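Local coordinates for endoglucanase E-5 (Thermobifida fusca, PDB 2CKS), which hydrolyses internal beta-1,4-glucosidic linkages in cellulose, lichenin and cereal beta-D-glucans through its family 5 glycoside hydrolase catalytic domain, at residues R29-H34 and Q298-K303; W265-D270 and G274-P279. All coordinates share one frame; numbering follows the deposited sequence.

Overall arrangement
The catalytic domain is a TIM barrel of eight parallel strands. Strand 29-32, the first of them, enters contact 1 near the N terminus; the chain then runs through the other strands and their helices before helix 295-304 returns to that strand, closing a loop of more than 260 residues. Contact 2 is nested inside this loop: the segment leaving the last strand, 262-265, meets residues 274-279 after three intervening residues, ahead of helix 281-284. Because strands 29-32 and 262-265 are neighbours where the barrel closes, the contacts touch, their centres 10 Å apart. The M31 side chain packs on V276, and S32 O probably accepts a hydrogen bond from Y267 N.

Contact 1. Residues R29-H34 and Q298-K303; sequences RGMSTH and QWVRSK
R29 reaches K303 through a side chain whose CG is anti to the carbonyl carbon (chi1 -54°) and which bends once, at chi3, to carry the guanidinium to the last residues of helix 295-304. M31 starts from the same kind of chi1 but folds at both chi2 and chi3, and this curl presents SD to V300. R29 NH1 donates to K303 O at 2.9 Å with an N-H...O angle of 147°. The bond is skewed: NH1 stands above the carbonyl plane, and the oxygen lies near the guanidinium edge but 22° out of its plane. Deeper in, the sulfur meets both methyls of V300, with M31 SD 3.9 Å from V300 CG1 and only slightly farther from CG2; the two side chains cross obliquely. V300 also packs on W262 and K264 of the adjoining barrel strand. The K303 side chain leads away from R29: its CE lies over the rim of one face of the W299 ring, and NZ forms a salt bridge with D249, which also accepts from W299 NE1. These contacts set the C-terminal helix against the first strand of the TIM barrel, with R29 on the partly exposed side and M31 and V300 buried. An arginine donating to a carbonyl near the C-terminal end of a helix lies where the helix dipole is expected to be negative, so its positive charge is probably favoured there, while the buried thioether-valine contact needs no polar partner.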
# COMPACT_ATOMS: atom_id res chain seq x y z
N ARG A 29 8.48 5.77 -2.18
CA ARG A 29 8.89 4.54 -1.53
C ARG A 29 8.73 4.66 -0.03
O ARG A 29 9.06 5.69 0.56
CB ARG A 29 10.34 4.20 -1.85
CG ARG A 29 10.65 4.17 -3.34
CD ARG A 29 12.12 4.04 -3.67
NE ARG A 29 12.87 5.10 -3.00
CZ ARG A 29 14.08 4.96 -2.48
NH1 ARG A 29 14.75 3.82 -2.58
NH2 ARG A 29 14.62 6.00 -1.86
N GLY A 30 8.25 3.59 0.60
CA GLY A 30 8.03 3.62 2.02
C GLY A 30 7.64 2.28 2.59
O GLY A 30 8.07 1.26 2.10
N MET A 31 6.81 2.32 3.63
CA MET A 31 6.47 1.15 4.41
C MET A 31 4.97 1.05 4.59
O MET A 31 4.28 2.06 4.70
CB MET A 31 7.08 1.26 5.81
CG MET A 31 8.59 1.14 5.87
SD MET A 31 9.21 -0.45 5.25
CE MET A 31 8.39 -1.59 6.35
N SER A 32 4.50 -0.18 4.66
CA SER A 32 3.15 -0.50 5.10
C SER A 32 3.16 -0.85 6.57
O SER A 32 4.03 -1.60 7.02
CB SER A 32 2.61 -1.69 4.33
OG SER A 32 1.25 -1.94 4.68
N THR A 33 2.20 -0.35 7.33
CA THR A 33 1.94 -0.90 8.65
C THR A 33 1.41 -2.32 8.49
O THR A 33 0.98 -2.72 7.40
CB THR A 33 0.89 -0.09 9.47
OG1 THR A 33 -0.42 -0.29 8.93
CG2 THR A 33 1.16 1.41 9.41
N HIS A 34 1.46 -3.07 9.58
CA HIS A 34 0.73 -4.32 9.65
C HIS A 34 -0.68 -3.92 10.07
O HIS A 34 -1.01 -2.74 10.16
CB HIS A 34 1.42 -5.26 10.64
CG HIS A 34 1.11 -6.71 10.43
ND1 HIS A 34 2.06 -7.70 10.63
CD2 HIS A 34 -0.02 -7.36 10.06
CE1 HIS A 34 1.52 -8.88 10.39
NE2 HIS A 34 0.26 -8.70 10.04
N GLN A 298 16.87 -4.07 7.85
CA GLN A 298 18.09 -3.36 7.50
C GLN A 298 18.16 -3.14 5.99
O GLN A 298 18.58 -2.08 5.53
CB GLN A 298 19.35 -4.08 7.99
CG GLN A 298 20.63 -3.25 7.81
CD GLN A 298 20.52 -1.81 8.35
OE1 GLN A 298 20.48 -1.61 9.57
NE2 GLN A 298 20.44 -0.82 7.45
N TRP A 299 17.71 -4.14 5.23
CA TRP A 299 17.73 -4.09 3.78
C TRP A 299 16.85 -2.96 3.28
O TRP A 299 17.29 -2.15 2.48
CB TRP A 299 17.28 -5.44 3.20
CG TRP A 299 17.16 -5.50 1.73
CD1 TRP A 299 18.15 -5.81 0.84
CD2 TRP A 299 15.98 -5.28 0.96
NE1 TRP A 299 17.66 -5.78 -0.44
CE2 TRP A 299 16.32 -5.47 -0.39
CE3 TRP A 299 14.66 -4.95 1.28
CZ2 TRP A 299 15.40 -5.32 -1.43
CZ3 TRP A 299 13.74 -4.80 0.25
CH2 TRP A 299 14.12 -4.99 -1.08
N VAL A 300 15.61 -2.88 3.77
CA VAL A 300 14.71 -1.84 3.27
C VAL A 300 15.09 -0.44 3.74
O VAL A 300 14.96 0.53 2.99
CB VAL A 300 13.21 -2.16 3.55
CG1 VAL A 300 12.85 -1.96 5.03
CG2 VAL A 300 12.32 -1.30 2.70
N ARG A 301 15.57 -0.34 4.98
CA ARG A 301 16.00 0.95 5.51
C ARG A 301 17.13 1.50 4.66
O ARG A 301 17.16 2.68 4.35
CB ARG A 301 16.44 0.80 6.97
CG ARG A 301 16.76 2.11 7.67
CD ARG A 301 16.97 1.96 9.16
NE ARG A 301 17.52 3.17 9.78
CZ ARG A 301 18.79 3.55 9.71
NH1 ARG A 301 19.70 2.84 9.05
NH2 ARG A 301 19.16 4.68 10.33
N SER A 302 18.04 0.62 4.25
CA SER A 302 19.16 1.01 3.41
C SER A 302 18.70 1.47 2.04
O SER A 302 19.22 2.44 1.51
CB SER A 302 20.17 -0.12 3.30
OG SER A 302 20.86 -0.24 4.53
N LYS A 303 17.68 0.81 1.48
CA LYS A 303 17.12 1.24 0.20
C LYS A 303 16.52 2.62 0.33
O LYS A 303 16.74 3.47 -0.52
CB LYS A 303 16.04 0.28 -0.32
CG LYS A 303 16.48 -1.13 -0.62
CD LYS A 303 17.61 -1.21 -1.63
CE LYS A 303 17.76 -2.64 -2.14
NZ LYS A 303 19.16 -3.02 -2.42

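Contact 2. Residues W265-D270 and G274-P279; sequences WNYSDD and GAVFQP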
# COMPACT_ATOMS: atom_id res chain seq x y z
N TRP A 265 5.92 -4.57 3.20
CA TRP A 265 5.26 -5.23 4.32
C TRP A 265 6.37 -5.77 5.22
O TRP A 265 7.16 -6.59 4.76
CB TRP A 265 4.45 -6.39 3.75
CG TRP A 265 3.51 -7.08 4.67
CD1 TRP A 265 3.64 -8.34 5.16
CD2 TRP A 265 2.25 -6.59 5.17
NE1 TRP A 265 2.56 -8.65 5.95
CE2 TRP A 265 1.70 -7.60 5.97
CE3 TRP A 265 1.55 -5.38 5.03
CZ2 TRP A 265 0.47 -7.45 6.62
CZ3 TRP A 265 0.34 -5.24 5.68
CH2 TRP A 265 -0.19 -6.27 6.46
N ASN A 266 6.49 -5.34 6.48
CA ASN A 266 5.65 -4.34 7.14
C ASN A 266 6.43 -3.68 8.30
O ASN A 266 7.46 -4.20 8.74
CB ASN A 266 4.38 -5.00 7.67
CG ASN A 266 4.66 -6.09 8.68
OD1 ASN A 266 4.93 -5.81 9.85
ND2 ASN A 266 4.64 -7.35 8.23
N TYR A 267 5.90 -2.56 8.79
CA TYR A 267 6.48 -1.75 9.87
C TYR A 267 5.87 -2.16 11.22
O TYR A 267 4.97 -1.48 11.75
CB TYR A 267 6.21 -0.27 9.58
CG TYR A 267 7.16 0.70 10.26
CD1 TYR A 267 8.50 0.76 9.89
CD2 TYR A 267 6.71 1.56 11.25
CE1 TYR A 267 9.37 1.67 10.49
CE2 TYR A 267 7.58 2.46 11.86
CZ TYR A 267 8.90 2.51 11.48
OH TYR A 267 9.76 3.39 12.10
N SER A 268 6.32 -3.30 11.72
CA SER A 268 5.85 -3.84 13.00
C SER A 268 6.94 -4.73 13.58
O SER A 268 7.95 -5.00 12.93
CB SER A 268 4.57 -4.66 12.83
OG SER A 268 4.85 -6.00 12.46
N ASP A 269 6.70 -5.22 14.79
CA ASP A 269 7.58 -6.18 15.44
C ASP A 269 6.92 -7.56 15.55
O ASP A 269 7.19 -8.31 16.49
CB ASP A 269 8.08 -5.65 16.79
CG ASP A 269 7.00 -5.60 17.85
OD1 ASP A 269 5.80 -5.67 17.52
OD2 ASP A 269 7.30 -5.48 19.06
N ASP A 270 6.11 -7.90 14.57
CA ASP A 270 5.59 -9.26 14.43
C ASP A 270 6.75 -10.25 14.36
O ASP A 270 7.86 -9.89 13.95
CB ASP A 270 4.73 -9.36 13.17
CG ASP A 270 4.07 -10.70 13.04
OD1 ASP A 270 4.15 -11.27 11.93
OD2 ASP A 270 3.46 -11.25 13.98
N GLY A 274 9.41 -10.81 7.72
CA GLY A 274 9.07 -9.62 6.95
C GLY A 274 8.78 -8.39 7.78
O GLY A 274 8.87 -7.27 7.27
N ALA A 275 8.40 -8.58 9.03
CA ALA A 275 8.21 -7.46 9.94
C ALA A 275 9.58 -6.93 10.29
O ALA A 275 10.44 -7.68 10.73
CB ALA A 275 7.46 -7.89 11.19
N VAL A 276 9.79 -5.64 10.07
CA VAL A 276 11.13 -5.10 10.13
C VAL A 276 11.78 -5.08 11.51
O VAL A 276 13.00 -5.03 11.59
CB VAL A 276 11.19 -3.67 9.54
CG1 VAL A 276 10.85 -3.68 8.06
CG2 VAL A 276 10.31 -2.70 10.34
N PHE A 277 11.00 -5.08 12.58
CA PHE A 277 11.54 -5.00 13.95
C PHE A 277 11.47 -6.34 14.67
O PHE A 277 10.59 -7.17 14.43
CB PHE A 277 10.79 -3.97 14.77
CG PHE A 277 10.84 -2.59 14.19
CD1 PHE A 277 12.05 -1.95 13.97
CD2 PHE A 277 9.67 -1.93 13.83
CE1 PHE A 277 12.10 -0.68 13.42
CE2 PHE A 277 9.71 -0.65 13.27
CZ PHE A 277 10.93 -0.03 13.07
N GLN A 278 12.40 -6.53 15.59
CA GLN A 278 12.44 -7.75 16.39
C GLN A 278 11.32 -7.68 17.41
O GLN A 278 11.08 -6.63 17.98
CB GLN A 278 13.77 -7.87 17.13
CG GLN A 278 14.99 -7.99 16.24
CD GLN A 278 15.14 -9.34 15.56
OE1 GLN A 278 16.17 -9.62 14.93
NE2 GLN A 278 14.12 -10.17 15.65
N PRO A 279 10.64 -8.79 17.66
CA PRO A 279 9.61 -8.81 18.71
C PRO A 279 10.06 -8.14 20.02
O PRO A 279 11.17 -8.39 20.50
CB PRO A 279 9.36 -10.31 18.91
CG PRO A 279 9.57 -10.87 17.56
CD PRO A 279 10.72 -10.08 16.97
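Y267 and F277 form a T-shaped pair, the edge of F277 directed at the face of Y267, with centroids 4.9 Å apart and planes at 70°. F277 CE2 sits over the centre of the tyrosine ring, and CZ comes within 3.5 Å of Y267 CE1. V276 fills the angle between them: its CG2 lies over the centre of one F277 face and 3.9 Å from Y267 CD1. Y267 OH hydrogen-bonds to the backbone O of S47, while W55 and W288 add edge-to-face partners for Y267 and F277, respectively. Behind these rings the backbones are joined by three hydrogen bonds, N266 N to G274 O, V276 N to N266 O at 3.0 Å, and F277 N to S268 O. All of this belongs to the long loop after the eighth strand of the TIM barrel, beginning with a cis peptide between W265 and N266; the W265 side chain lies about 4 Å from that of E231, the probable nucleophile. N266 has CG between its backbone N and carbonyl carbon (chi1 61°), which turns the amide alongside A275, with OD1 3.5 Å from A275 CB. That same oxygen accepts from S268 OG at 2.6 Å, and S268 OG in turn accepts from D270 N, an ST turn. Replacing N266 by an alanine would remove the amide, which is likely to leave the S268 hydroxyl without its acceptor, though still held by D270 N, and to thin the packing beside A275. The A275 methyl touches S268 O and D270 O, both 3.4 Å from CB, with D270 CB beside it. K294 NZ gathers the carbonyl oxygens of D270, A275 and F277.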